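Local coordinates for protein peroxiredoxin (Clostridioides difficile, PDB 6TSB) that hydrolyses chitin with its family 18 glycoside hydrolase domain, the part held by this chain, and probably reduces peroxides with a separate peroxiredoxin domain, at residues K282-E286 with Y297-D301; G68-I72 with Q121-M125; S206-T210 with H221-L225; I192-P197 with A247-K253; D310-F315 with L360-Y364. All coordinates share one frame; numbering follows the deposited sequence.

How the contacts relate
Contacts 2, 3 and 4 belong to the parallel-stranded barrel of the family 18 domain, whereas contacts 1 and 5 lie in the C-terminal part of the chain, their centres about 19 Å apart. Contact 2 sits on the far side of the chain's centre from contact 5, about 55 Å between centres. Contact 3 is the most central, about 8 Å from the chain's centre, and its Asp208 reaches a bound PEG fragment; both of its segments fall, in sequence, between the two segments of contact 4, with about 22 Å between the centres. Contacts 1, 3, 4 and 5 all touch the second subunit, consistent with a C-terminal region that packs against the partner's barrel.

Contact 1: residues K282-E286 with Y297-D301; sequences KNGYE and YLVKD
The ring of Tyr285 turns one face to the aliphatic chain of Lys300, whose CD stands 3.9 Å from the ring centroid and only 8° off the ring normal, a CH-pi contact over the face. At the edge of the ring, in its plane, is the carbonyl oxygen of Lys282. Tyr279 of the second subunit also meets this ring, with the planes inclined by about 40°. Lys300 reaches across because its CG is anti to the backbone N (chi1 -154°) and the rest of the chain is fully extended, which carries the ammonium past the tyrosine. There Lys300 NZ gives a 2.8 Å hydrogen bond to Asn283 O, approaching from somewhat out of the carbonyl plane. On the way, Lys300 CG passes 3.6 Å from Gly284 O, close to a stretch of backbone that carries no side chain. Asn283 and Gly284 form the corners of a type I' turn, closed by Tyr285 N on Lys282 O at 2.9 Å; both have positive phi, which asparagine and glycine accept readily. Beyond the turn, Glu286 and Val299 make an antiparallel hydrogen-bonded pair, with Glu286 N to Val299 O at 2.8 Å and Val299 N to Glu286 O at 2.9 Å. Val299 CG2 packs 3.7 Å from Glu286 CB on the same face of the sheet, while the glutamate's carboxylate turns away, to a long, weak ion pair with Arg276. The long amphipathic lysine thus does two jobs: its methylenes cover an aromatic face, and its ammonium, hydrogen-bonded to Asn283 O, ties the turn to the neighbouring strand of the three-stranded sheet.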
# COMPACT_ATOMS: atom_id res chain seq x y z
N LYS A 282 1.42 -12.52 -0.06
CA LYS A 282 2.08 -13.58 0.74
C LYS A 282 1.04 -14.50 1.38
O LYS A 282 0.20 -13.98 2.13
CB LYS A 282 2.97 -13.02 1.86
CG LYS A 282 3.31 -14.01 2.98
CD LYS A 282 4.00 -15.30 2.51
CE LYS A 282 5.44 -15.47 2.96
NZ LYS A 282 6.23 -14.22 2.83
N ASN A 283 1.17 -15.82 1.14
CA ASN A 283 0.28 -16.93 1.59
C ASN A 283 -1.19 -16.47 1.55
O ASN A 283 -1.92 -16.73 2.52
CB ASN A 283 0.72 -17.48 2.95
CG ASN A 283 0.01 -18.77 3.35
OD1 ASN A 283 -0.10 -19.08 4.53
ND2 ASN A 283 -0.48 -19.53 2.37
N GLY A 284 -1.60 -15.81 0.45
CA GLY A 284 -2.99 -15.40 0.17
C GLY A 284 -3.47 -14.23 1.02
O GLY A 284 -4.60 -13.74 0.76
N TYR A 285 -2.68 -13.81 2.01
CA TYR A 285 -2.99 -12.69 2.94
C TYR A 285 -2.89 -11.38 2.17
O TYR A 285 -1.84 -11.07 1.55
CB TYR A 285 -2.07 -12.68 4.17
CG TYR A 285 -2.45 -13.66 5.25
CD1 TYR A 285 -3.54 -13.42 6.07
CD2 TYR A 285 -1.73 -14.83 5.45
CE1 TYR A 285 -3.91 -14.31 7.06
CE2 TYR A 285 -2.08 -15.73 6.45
CZ TYR A 285 -3.18 -15.47 7.25
OH TYR A 285 -3.55 -16.33 8.24
N GLU A 286 -3.98 -10.61 2.20
CA GLU A 286 -4.09 -9.34 1.44
C GLU A 286 -3.99 -8.18 2.43
O GLU A 286 -4.65 -8.23 3.49
CB GLU A 286 -5.38 -9.36 0.62
CG GLU A 286 -5.25 -8.67 -0.73
CD GLU A 286 -5.89 -9.40 -1.90
OE1 GLU A 286 -6.30 -10.57 -1.74
OE2 GLU A 286 -5.95 -8.78 -2.97
N TYR A 297 -4.33 -3.49 8.36
CA TYR A 297 -4.90 -4.81 8.71
C TYR A 297 -4.74 -5.75 7.52
O TYR A 297 -4.34 -5.29 6.44
CB TYR A 297 -6.35 -4.64 9.19
CG TYR A 297 -7.40 -4.26 8.16
CD1 TYR A 297 -7.47 -2.98 7.62
CD2 TYR A 297 -8.38 -5.17 7.79
CE1 TYR A 297 -8.47 -2.64 6.72
CE2 TYR A 297 -9.38 -4.85 6.89
CZ TYR A 297 -9.44 -3.57 6.35
OH TYR A 297 -10.44 -3.29 5.46
N LEU A 298 -5.04 -7.03 7.73
CA LEU A 298 -4.97 -8.09 6.69
C LEU A 298 -6.32 -8.81 6.58
O LEU A 298 -6.97 -9.05 7.64
CB LEU A 298 -3.87 -9.10 7.06
CG LEU A 298 -2.49 -8.52 7.35
CD1 LEU A 298 -1.44 -9.61 7.34
CD2 LEU A 298 -2.13 -7.42 6.36
N VAL A 299 -6.71 -9.14 5.34
CA VAL A 299 -7.87 -10.02 5.03
C VAL A 299 -7.35 -11.30 4.37
O VAL A 299 -6.26 -11.27 3.76
CB VAL A 299 -8.93 -9.31 4.16
CG1 VAL A 299 -9.58 -8.14 4.89
CG2 VAL A 299 -8.36 -8.86 2.82
N LYS A 300 -8.10 -12.39 4.54
CA LYS A 300 -7.91 -13.68 3.82
C LYS A 300 -9.24 -14.44 3.85
O LYS A 300 -9.76 -14.66 4.98
CB LYS A 300 -6.79 -14.51 4.45
CG LYS A 300 -6.12 -15.47 3.48
CD LYS A 300 -5.44 -16.62 4.16
CE LYS A 300 -4.77 -17.56 3.18
NZ LYS A 300 -3.77 -18.42 3.87
N ASP A 301 -9.75 -14.81 2.66
CA ASP A 301 -11.00 -15.59 2.42
C ASP A 301 -12.23 -14.77 2.88
O ASP A 301 -13.10 -15.34 3.59
CB ASP A 301 -10.92 -16.98 3.05
CG ASP A 301 -9.95 -17.90 2.32
OD1 ASP A 301 -8.79 -17.47 2.07
OD2 ASP A 301 -10.35 -19.02 1.98

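Contact 2: residues G68-I72 with Q121-M125; sequences GNLFI and QVNQM
Polar contacts come from the carboxamide of Gln121, which uses both of its ends on the short strand 70-71 and the turn before it. Gln121 NE2 donates to Asn69 OD1 at 2.9 Å, reaching a lone pair in the plane of the asparagine carbonyl, although the bond is bent (136°) and tilted from the glutamine's own amide plane. Gln121 OE1 accepts from Leu70 N at 3.1 Å, and here the N-H comes from well above the carbonyl plane. The two amide planes stand 50° apart and do not pair flat. An extended chain carries the glutamine's amide out from the helix to the strand. Asn69 is also held through its backbone N, which bonds to Asp65 OD1.

Apolar contacts lie next to this clamp. Leu70 and Gln121 run alongside in opposite senses, Leu70 CD1 resting 3.8 Å from Gln121 CB; the same Leu70 CD1 lies 4.0 Å from Val122 CG2. The flexible thioether of Met125 bends at its last torsion (chi3 -70°), which brings CE between two partners, Leu70 CB at 3.8 Å and Ile72 CD1 at 3.6 Å. Ile97 of strand 92-98 touches both Leu70 and Val122, so helix 112-128 and the short strand pack on the same barrel strand.

Chemically, the amide with a donor and an acceptor ties the strand to the helix at this point, though neither bond is ideal, and occupies both of its polar ends, while the pliable methionine and the branched aliphatic chains fill the adjoining hydrophobic seam.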
# COMPACT_ATOMS: atom_id res chain seq x y z
N GLY A 68 1.51 -11.57 -49.73
CA GLY A 68 0.76 -10.36 -49.36
C GLY A 68 -0.67 -10.73 -49.02
O GLY A 68 -1.50 -9.79 -48.98
N ASN A 69 -0.94 -12.03 -48.81
CA ASN A 69 -2.29 -12.56 -48.49
C ASN A 69 -2.47 -12.61 -46.96
O ASN A 69 -1.58 -13.13 -46.26
CB ASN A 69 -2.51 -13.90 -49.18
CG ASN A 69 -2.57 -13.78 -50.68
OD1 ASN A 69 -3.17 -12.84 -51.22
ND2 ASN A 69 -1.97 -14.72 -51.38
N LEU A 70 -3.58 -12.06 -46.48
CA LEU A 70 -4.04 -12.13 -45.06
C LEU A 70 -4.38 -13.57 -44.68
O LEU A 70 -5.13 -14.22 -45.43
CB LEU A 70 -5.32 -11.29 -44.89
CG LEU A 70 -5.18 -9.77 -44.92
CD1 LEU A 70 -6.53 -9.14 -44.63
CD2 LEU A 70 -4.14 -9.27 -43.93
N PHE A 71 -3.92 -14.03 -43.52
CA PHE A 71 -4.41 -15.28 -42.89
C PHE A 71 -4.49 -15.12 -41.37
O PHE A 71 -3.77 -14.29 -40.81
CB PHE A 71 -3.49 -16.44 -43.30
CG PHE A 71 -2.11 -16.39 -42.68
CD1 PHE A 71 -1.16 -15.49 -43.13
CD2 PHE A 71 -1.78 -17.25 -41.64
CE1 PHE A 71 0.10 -15.46 -42.55
CE2 PHE A 71 -0.52 -17.22 -41.07
CZ PHE A 71 0.43 -16.32 -41.52
N ILE A 72 -5.30 -15.96 -40.72
CA ILE A 72 -5.44 -16.12 -39.25
C ILE A 72 -4.66 -17.36 -38.82
O ILE A 72 -5.07 -18.47 -39.11
CB ILE A 72 -6.92 -16.32 -38.85
CG1 ILE A 72 -7.94 -15.57 -39.73
CG2 ILE A 72 -7.10 -16.04 -37.37
CD1 ILE A 72 -8.24 -14.14 -39.34
N GLN A 121 -8.67 -7.53 -49.27
CA GLN A 121 -8.56 -8.72 -48.40
C GLN A 121 -9.07 -8.38 -47.00
O GLN A 121 -9.60 -9.28 -46.32
CB GLN A 121 -7.10 -9.15 -48.34
CG GLN A 121 -6.58 -9.59 -49.69
CD GLN A 121 -5.50 -10.62 -49.54
OE1 GLN A 121 -5.61 -11.57 -48.77
NE2 GLN A 121 -4.43 -10.43 -50.29
N VAL A 122 -8.89 -7.14 -46.56
CA VAL A 122 -9.43 -6.68 -45.25
C VAL A 122 -10.95 -6.80 -45.32
O VAL A 122 -11.56 -7.36 -44.40
CB VAL A 122 -8.95 -5.25 -44.91
CG1 VAL A 122 -9.73 -4.65 -43.75
CG2 VAL A 122 -7.46 -5.25 -44.62
N ASN A 123 -11.54 -6.30 -46.40
CA ASN A 123 -13.02 -6.25 -46.52
C ASN A 123 -13.53 -7.68 -46.64
O ASN A 123 -14.63 -7.96 -46.16
CB ASN A 123 -13.43 -5.39 -47.71
CG ASN A 123 -14.93 -5.21 -47.78
OD1 ASN A 123 -15.55 -5.60 -48.76
ND2 ASN A 123 -15.51 -4.67 -46.73
N GLN A 124 -12.73 -8.56 -47.25
CA GLN A 124 -13.08 -9.98 -47.40
C GLN A 124 -13.09 -10.64 -46.03
O GLN A 124 -14.03 -11.34 -45.73
CB GLN A 124 -12.12 -10.70 -48.33
CG GLN A 124 -12.74 -11.96 -48.90
CD GLN A 124 -11.71 -13.06 -49.06
OE1 GLN A 124 -10.97 -13.09 -50.04
NE2 GLN A 124 -11.67 -13.96 -48.08
N MET A 125 -12.06 -10.44 -45.23
CA MET A 125 -12.01 -11.02 -43.87
C MET A 125 -13.14 -10.46 -43.00
O MET A 125 -13.71 -11.23 -42.20
CB MET A 125 -10.65 -10.74 -43.24
CG MET A 125 -10.55 -11.21 -41.82
SD MET A 125 -8.94 -10.78 -41.19
CE MET A 125 -7.95 -11.91 -42.16

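Contact 3: residues S206-T210 with H221-L225; sequences SYDFT and HQANL
Gln222 OE1 accepts a 3.0 Å hydrogen bond from Asp208 N, with an angle of 154° at the hydrogen and the donor tilted slightly from the carbonyl plane. The glutamine's CG sits between its backbone N and carbonyl carbon (chi1 77°), the crowded position; this first torsion, with a bend at chi2, brings the amide to that N-H. Asp208 lies alongside, pointing the same way, but its OD1 serves Tyr261 OH and Arg263 NE. Phe209 faces residues 221-225, farther along the same connection: Asn224 OD1 lies at its edge, 3.4 Å from CD2, with the amide turned 71° to the ring, and Phe209 CE2 rests 3.7 Å from Ala223 CA. Little Ala223 can tuck its CB against Ser206 O at 3.6 Å, and Thr210 CG2 meets His221 O. His221 itself bonds to Asp290 of the second subunit, and Trp332 of that subunit packs on Tyr207. Following strand 201-204, Ser206, Tyr207 and Asp208 would be the last three positions of a Met-X-Tyr-Asp motif, as in family 18 chitinases. A PEG fragment beside Asp208 is consistent with the substrate cleft at the carboxyl ends of the barrel strands.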
# COMPACT_ATOMS: atom_id res chain seq x y z
N SER A 206 0.69 2.94 -24.69
CA SER A 206 1.34 3.75 -23.65
C SER A 206 1.96 2.81 -22.64
O SER A 206 1.54 2.87 -21.48
CB SER A 206 0.34 4.71 -23.04
OG SER A 206 -0.99 4.23 -23.14
N TYR A 207 2.87 1.93 -23.09
CA TYR A 207 3.58 0.92 -22.26
C TYR A 207 4.84 0.48 -22.99
O TYR A 207 5.15 1.07 -24.03
CB TYR A 207 2.67 -0.26 -21.90
CG TYR A 207 1.86 -0.83 -23.03
CD1 TYR A 207 2.41 -1.71 -23.95
CD2 TYR A 207 0.52 -0.49 -23.17
CE1 TYR A 207 1.65 -2.24 -24.98
CE2 TYR A 207 -0.24 -1.00 -24.20
CZ TYR A 207 0.32 -1.87 -25.12
OH TYR A 207 -0.44 -2.33 -26.14
N ASP A 208 5.59 -0.44 -22.40
CA ASP A 208 6.88 -0.94 -22.94
C ASP A 208 7.92 0.18 -23.05
O ASP A 208 8.89 -0.02 -23.79
CB ASP A 208 6.69 -1.62 -24.30
CG ASP A 208 6.19 -3.05 -24.20
OD1 ASP A 208 6.46 -3.69 -23.17
OD2 ASP A 208 5.53 -3.50 -25.16
N PHE A 209 7.81 1.28 -22.30
CA PHE A 209 8.81 2.38 -22.35
C PHE A 209 10.22 1.81 -22.19
O PHE A 209 11.14 2.37 -22.84
CB PHE A 209 8.48 3.49 -21.33
CG PHE A 209 7.13 4.17 -21.49
CD1 PHE A 209 6.40 4.07 -22.66
CD2 PHE A 209 6.58 4.90 -20.46
CE1 PHE A 209 5.17 4.70 -22.80
CE2 PHE A 209 5.35 5.53 -20.59
CZ PHE A 209 4.64 5.43 -21.76
N THR A 210 10.42 0.71 -21.44
CA THR A 210 11.77 0.14 -21.13
C THR A 210 12.12 -1.12 -21.96
O THR A 210 13.18 -1.70 -21.68
CB THR A 210 11.91 -0.23 -19.65
OG1 THR A 210 10.80 -1.06 -19.31
CG2 THR A 210 11.97 0.99 -18.76
N HIS A 221 10.24 2.74 -14.93
CA HIS A 221 8.82 2.47 -15.27
C HIS A 221 8.65 2.28 -16.77
O HIS A 221 9.32 3.00 -17.57
CB HIS A 221 7.89 3.59 -14.82
CG HIS A 221 8.04 3.96 -13.40
ND1 HIS A 221 7.91 3.03 -12.39
CD2 HIS A 221 8.30 5.14 -12.80
CE1 HIS A 221 8.08 3.62 -11.23
NE2 HIS A 221 8.31 4.92 -11.46
N GLN A 222 7.75 1.35 -17.12
CA GLN A 222 7.37 0.97 -18.51
C GLN A 222 6.16 1.80 -18.96
O GLN A 222 6.03 1.94 -20.18
CB GLN A 222 7.08 -0.54 -18.59
CG GLN A 222 5.72 -0.97 -18.02
CD GLN A 222 5.11 -2.14 -18.77
OE1 GLN A 222 5.24 -2.26 -19.98
NE2 GLN A 222 4.41 -3.01 -18.06
N ALA A 223 5.32 2.30 -18.03
CA ALA A 223 4.01 2.95 -18.31
C ALA A 223 3.70 4.10 -17.32
O ALA A 223 2.50 4.34 -16.98
CB ALA A 223 2.93 1.90 -18.29
N ASN A 224 4.72 4.87 -16.92
CA ASN A 224 4.55 6.04 -16.01
C ASN A 224 3.51 6.99 -16.60
O ASN A 224 3.61 7.33 -17.80
CB ASN A 224 5.90 6.69 -15.70
CG ASN A 224 6.69 7.10 -16.92
OD1 ASN A 224 7.45 6.30 -17.50
ND2 ASN A 224 6.60 8.38 -17.25
N LEU A 225 2.50 7.38 -15.83
CA LEU A 225 1.47 8.31 -16.37
C LEU A 225 2.10 9.71 -16.49
O LEU A 225 1.92 10.33 -17.56
CB LEU A 225 0.22 8.28 -15.49
CG LEU A 225 -0.89 9.24 -15.90
CD1 LEU A 225 -1.35 8.99 -17.33
CD2 LEU A 225 -2.07 9.17 -14.94

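Contact 4: residues I192-P197 with A247-K253; sequences IDKIAP and AGMPSEK
Ile192 sets its CG2 branch 3.6 Å from Met249 CB, the two side chains crossing at about a right angle. Its CB meets the methyl of Ala247, Ile192 CB to Ala247 CB being 3.9 Å. One turn on, the small methyl of Ala196 is wedged among three groups: Met249 SD at 4.0 Å from Ala196 CB, Pro250 CD at 3.9 Å and the carbonyl oxygen of Gly248. Met249 reaches both Ile192 and Ala196 because its chain is doubly bent, with chi2 at 65° and chi3 at 56°, so that SD comes to Ala196 and CE to Ile192 CG2. The polar contact is at the far end, where Lys253 NZ donates to Ala196 O at 2.9 Å from out of the carbonyl plane; the lysine is extended beyond CG, and a long straight chain suits that span.

Helix 192-195 with the residues after it, and the loop 247-253, lead into strands 201-204 and 254-264, parallel neighbours in the barrel of this TIM-barrel domain, so they meet at the amino ends of those strands. Gly248 shapes the second link: with phi at 105° it ends helix 237-246 in a Schellman motif, and its bare backbone can lie close to Asp193, CA to CA 4.6 Å.

Further out, Lys253 NZ also bonds to Ile199 O, while its backbone pairs with Phe202 of the adjacent strand; the ammonium is thus shared by two carbonyls of the same link. Tyr185, Ile186 and Leu244 back Ile192, Thr159 and Leu162 back Ile195, and Ser251 OG bonds to Cys325 O of the second subunit.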
# COMPACT_ATOMS: atom_id res chain seq x y z
N ILE A 192 -0.31 12.14 -38.32
CA ILE A 192 -1.41 12.10 -37.30
C ILE A 192 -2.60 12.89 -37.82
O ILE A 192 -3.74 12.39 -37.72
CB ILE A 192 -0.96 12.65 -35.94
CG1 ILE A 192 0.26 11.90 -35.39
CG2 ILE A 192 -2.14 12.68 -34.97
CD1 ILE A 192 0.11 10.39 -35.37
N ASP A 193 -2.36 14.09 -38.36
CA ASP A 193 -3.47 14.99 -38.79
C ASP A 193 -4.15 14.43 -40.05
O ASP A 193 -5.31 14.72 -40.25
CB ASP A 193 -2.99 16.44 -38.99
CG ASP A 193 -2.03 16.66 -40.15
OD1 ASP A 193 -1.05 15.89 -40.30
OD2 ASP A 193 -2.28 17.62 -40.91
N LYS A 194 -3.44 13.68 -40.88
CA LYS A 194 -4.02 13.07 -42.12
C LYS A 194 -4.81 11.79 -41.76
O LYS A 194 -5.93 11.65 -42.29
CB LYS A 194 -2.93 12.81 -43.16
CG LYS A 194 -2.32 14.05 -43.78
CD LYS A 194 -3.30 14.77 -44.70
CE LYS A 194 -3.59 16.21 -44.29
NZ LYS A 194 -2.68 17.15 -44.98
N ILE A 195 -4.27 10.89 -40.92
CA ILE A 195 -4.97 9.61 -40.57
C ILE A 195 -6.13 9.86 -39.62
O ILE A 195 -7.04 9.05 -39.64
CB ILE A 195 -4.04 8.58 -39.94
CG1 ILE A 195 -3.63 8.95 -38.52
CG2 ILE A 195 -2.84 8.33 -40.84
CD1 ILE A 195 -2.75 7.91 -37.87
N ALA A 196 -6.09 10.94 -38.84
CA ALA A 196 -7.12 11.30 -37.83
C ALA A 196 -8.52 11.15 -38.40
O ALA A 196 -9.30 10.38 -37.85
CB ALA A 196 -6.88 12.70 -37.30
N PRO A 197 -8.91 11.85 -39.49
CA PRO A 197 -10.28 11.79 -40.00
C PRO A 197 -10.65 10.46 -40.69
O PRO A 197 -11.86 10.24 -40.91
CB PRO A 197 -10.38 12.94 -41.01
CG PRO A 197 -8.95 13.17 -41.47
CD PRO A 197 -8.09 12.80 -40.27
N ALA A 247 -0.41 17.28 -32.56
CA ALA A 247 -0.20 16.83 -33.97
C ALA A 247 -1.55 16.60 -34.69
O ALA A 247 -1.55 16.25 -35.89
CB ALA A 247 0.71 15.62 -34.00
N GLY A 248 -2.68 16.85 -34.03
CA GLY A 248 -4.01 16.94 -34.68
C GLY A 248 -4.89 15.72 -34.44
O GLY A 248 -5.95 15.66 -35.09
N MET A 249 -4.55 14.80 -33.52
CA MET A 249 -5.49 13.68 -33.18
C MET A 249 -6.54 14.18 -32.18
O MET A 249 -6.18 14.54 -31.06
CB MET A 249 -4.82 12.44 -32.55
CG MET A 249 -5.81 11.28 -32.33
SD MET A 249 -6.49 10.60 -33.89
CE MET A 249 -4.94 10.20 -34.69
N PRO A 250 -7.85 14.16 -32.53
CA PRO A 250 -8.89 14.53 -31.57
C PRO A 250 -8.77 13.67 -30.30
O PRO A 250 -8.36 12.49 -30.37
CB PRO A 250 -10.21 14.21 -32.27
CG PRO A 250 -9.88 14.13 -33.74
CD PRO A 250 -8.40 13.80 -33.83
N SER A 251 -9.12 14.24 -29.15
CA SER A 251 -8.91 13.56 -27.86
C SER A 251 -9.80 12.29 -27.82
O SER A 251 -9.27 11.26 -27.40
CB SER A 251 -9.12 14.52 -26.71
OG SER A 251 -10.48 14.97 -26.66
N GLU A 252 -11.06 12.41 -28.25
CA GLU A 252 -12.17 11.41 -28.25
C GLU A 252 -11.82 10.14 -29.05
O GLU A 252 -12.68 9.24 -29.06
CB GLU A 252 -13.42 11.86 -29.02
CG GLU A 252 -13.81 13.31 -28.90
CD GLU A 252 -13.14 14.28 -29.86
OE1 GLU A 252 -13.66 14.45 -31.00
OE2 GLU A 252 -12.10 14.88 -29.46
N LYS A 253 -10.78 10.18 -29.88
CA LYS A 253 -10.39 9.07 -30.78
C LYS A 253 -9.17 8.38 -30.16
O LYS A 253 -8.81 7.31 -30.65
CB LYS A 253 -10.11 9.56 -32.22
CG LYS A 253 -11.35 9.96 -33.03
CD LYS A 253 -11.09 10.14 -34.53
CE LYS A 253 -12.34 10.41 -35.35
NZ LYS A 253 -12.04 10.60 -36.79

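Contact 5: residues D310-F315 with L360-Y364; sequences DALSIF and LEGIY
Leu312 lies over one face of the Tyr364 ring, its CB 3.6 Å above the plane and displaced toward the rim, near the hydroxyl-bearing CZ. The leucine's CD2 continues along to Tyr364 CD2 at 3.9 Å. Asp310 comes from the opposite direction to the tyrosine and meets it at the edge: the carboxylate stands 78° to the ring, and Tyr364 OH gives a weak bond of 2.8 Å to Asp310 OD2. That oxygen has a firmer partner in Tyr287 OH. In the plane of the ring lies Leu360 O, to which the tyrosine's own backbone N is bonded, which continues the backbone bonding past helix 353-361 and brings Tyr364 alongside helix 311-323.

Asp310 is the N-cap of that helix and forms a capping box with Ser313. Ser313 N donates to Asp310 OD1 at 3.2 Å, nearly along the carboxylate C-O direction, and Asp310 N returns a bond to Ser313 OG at 3.3 Å. With chi1 at 68°, CG sits between the aspartate's N and carbonyl carbon, which turns OD1 toward the N-H groups of Ser313 and, weakly, Leu312, and leaves OD2 to the tyrosines. An aspartate suits both tasks, and its charge is probably eased by the helix dipole.

Leu360 spreads its two methyls over the helix side: CD1 rests 3.5 Å from Phe315 CB, crossing that side chain obliquely, while CD2 packs on the small Ala311 CB at 3.6 Å. Phe367 of the second subunit touches both Leu312 and Leu360.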
# COMPACT_ATOMS: atom_id res chain seq x y z
N ASP A 310 2.28 -0.76 11.14
CA ASP A 310 3.39 -0.76 10.15
C ASP A 310 4.00 0.64 10.17
O ASP A 310 3.73 1.38 11.15
CB ASP A 310 2.91 -1.21 8.77
CG ASP A 310 1.96 -0.23 8.09
OD1 ASP A 310 1.57 0.78 8.74
OD2 ASP A 310 1.61 -0.49 6.92
N ALA A 311 4.76 1.00 9.15
CA ALA A 311 5.58 2.23 9.13
C ALA A 311 4.69 3.49 9.07
O ALA A 311 5.08 4.57 9.61
CB ALA A 311 6.52 2.16 7.97
N LEU A 312 3.57 3.36 8.36
CA LEU A 312 2.60 4.46 8.12
C LEU A 312 1.82 4.74 9.42
O LEU A 312 1.84 5.90 9.87
CB LEU A 312 1.64 4.08 6.98
CG LEU A 312 0.53 5.10 6.74
CD1 LEU A 312 1.13 6.44 6.31
CD2 LEU A 312 -0.51 4.59 5.73
N SER A 313 1.14 3.74 10.01
CA SER A 313 0.40 3.94 11.28
C SER A 313 1.37 4.33 12.42
O SER A 313 0.92 5.08 13.30
CB SER A 313 -0.50 2.77 11.62
OG SER A 313 0.26 1.66 12.06
N ILE A 314 2.67 4.00 12.36
CA ILE A 314 3.66 4.51 13.38
C ILE A 314 4.04 5.96 13.09
O ILE A 314 4.28 6.74 14.07
CB ILE A 314 4.94 3.65 13.43
CG1 ILE A 314 4.65 2.24 13.94
CG2 ILE A 314 6.04 4.33 14.24
CD1 ILE A 314 5.77 1.27 13.73
N PHE A 315 4.16 6.33 11.82
CA PHE A 315 4.39 7.75 11.43
C PHE A 315 3.21 8.61 11.93
O PHE A 315 3.44 9.65 12.56
CB PHE A 315 4.57 7.86 9.92
CG PHE A 315 4.49 9.27 9.42
CD1 PHE A 315 5.57 10.12 9.54
CD2 PHE A 315 3.31 9.73 8.83
CE1 PHE A 315 5.49 11.43 9.07
CE2 PHE A 315 3.23 11.03 8.37
CZ PHE A 315 4.31 11.88 8.49
N LEU A 360 8.25 7.20 3.17
CA LEU A 360 6.89 6.62 2.98
C LEU A 360 6.22 7.20 1.72
O LEU A 360 5.22 6.59 1.25
CB LEU A 360 6.03 6.90 4.23
CG LEU A 360 6.52 6.37 5.59
CD1 LEU A 360 5.56 6.78 6.69
CD2 LEU A 360 6.68 4.86 5.62
N GLU A 361 6.71 8.35 1.21
CA GLU A 361 6.28 8.95 -0.09
C GLU A 361 6.64 7.97 -1.22
O GLU A 361 5.92 7.96 -2.23
CB GLU A 361 6.91 10.32 -0.37
CG GLU A 361 6.19 11.54 0.24
CD GLU A 361 4.77 11.85 -0.22
OE1 GLU A 361 4.30 11.22 -1.20
OE2 GLU A 361 4.13 12.73 0.39
N GLY A 362 7.70 7.17 -1.01
CA GLY A 362 8.21 6.16 -1.95
C GLY A 362 7.74 4.75 -1.63
O GLY A 362 8.48 3.82 -1.96
N ILE A 363 6.57 4.59 -1.01
CA ILE A 363 6.02 3.26 -0.59
C ILE A 363 4.48 3.26 -0.69
O ILE A 363 3.90 2.26 -1.19
CB ILE A 363 6.47 2.90 0.85
CG1 ILE A 363 8.00 2.81 0.99
CG2 ILE A 363 5.78 1.61 1.29
CD1 ILE A 363 8.49 2.66 2.41
N TYR A 364 3.83 4.29 -0.16
CA TYR A 364 2.36 4.34 -0.01
C TYR A 364 1.74 5.14 -1.16
O TYR A 364 2.03 6.36 -1.32
CB TYR A 364 1.99 4.89 1.36
CG TYR A 364 2.36 3.90 2.44
CD1 TYR A 364 3.62 3.91 3.03
CD2 TYR A 364 1.47 2.90 2.80
CE1 TYR A 364 3.95 2.98 4.01
CE2 TYR A 364 1.79 1.96 3.77
CZ TYR A 364 3.04 2.00 4.39
OH TYR A 364 3.35 1.08 5.35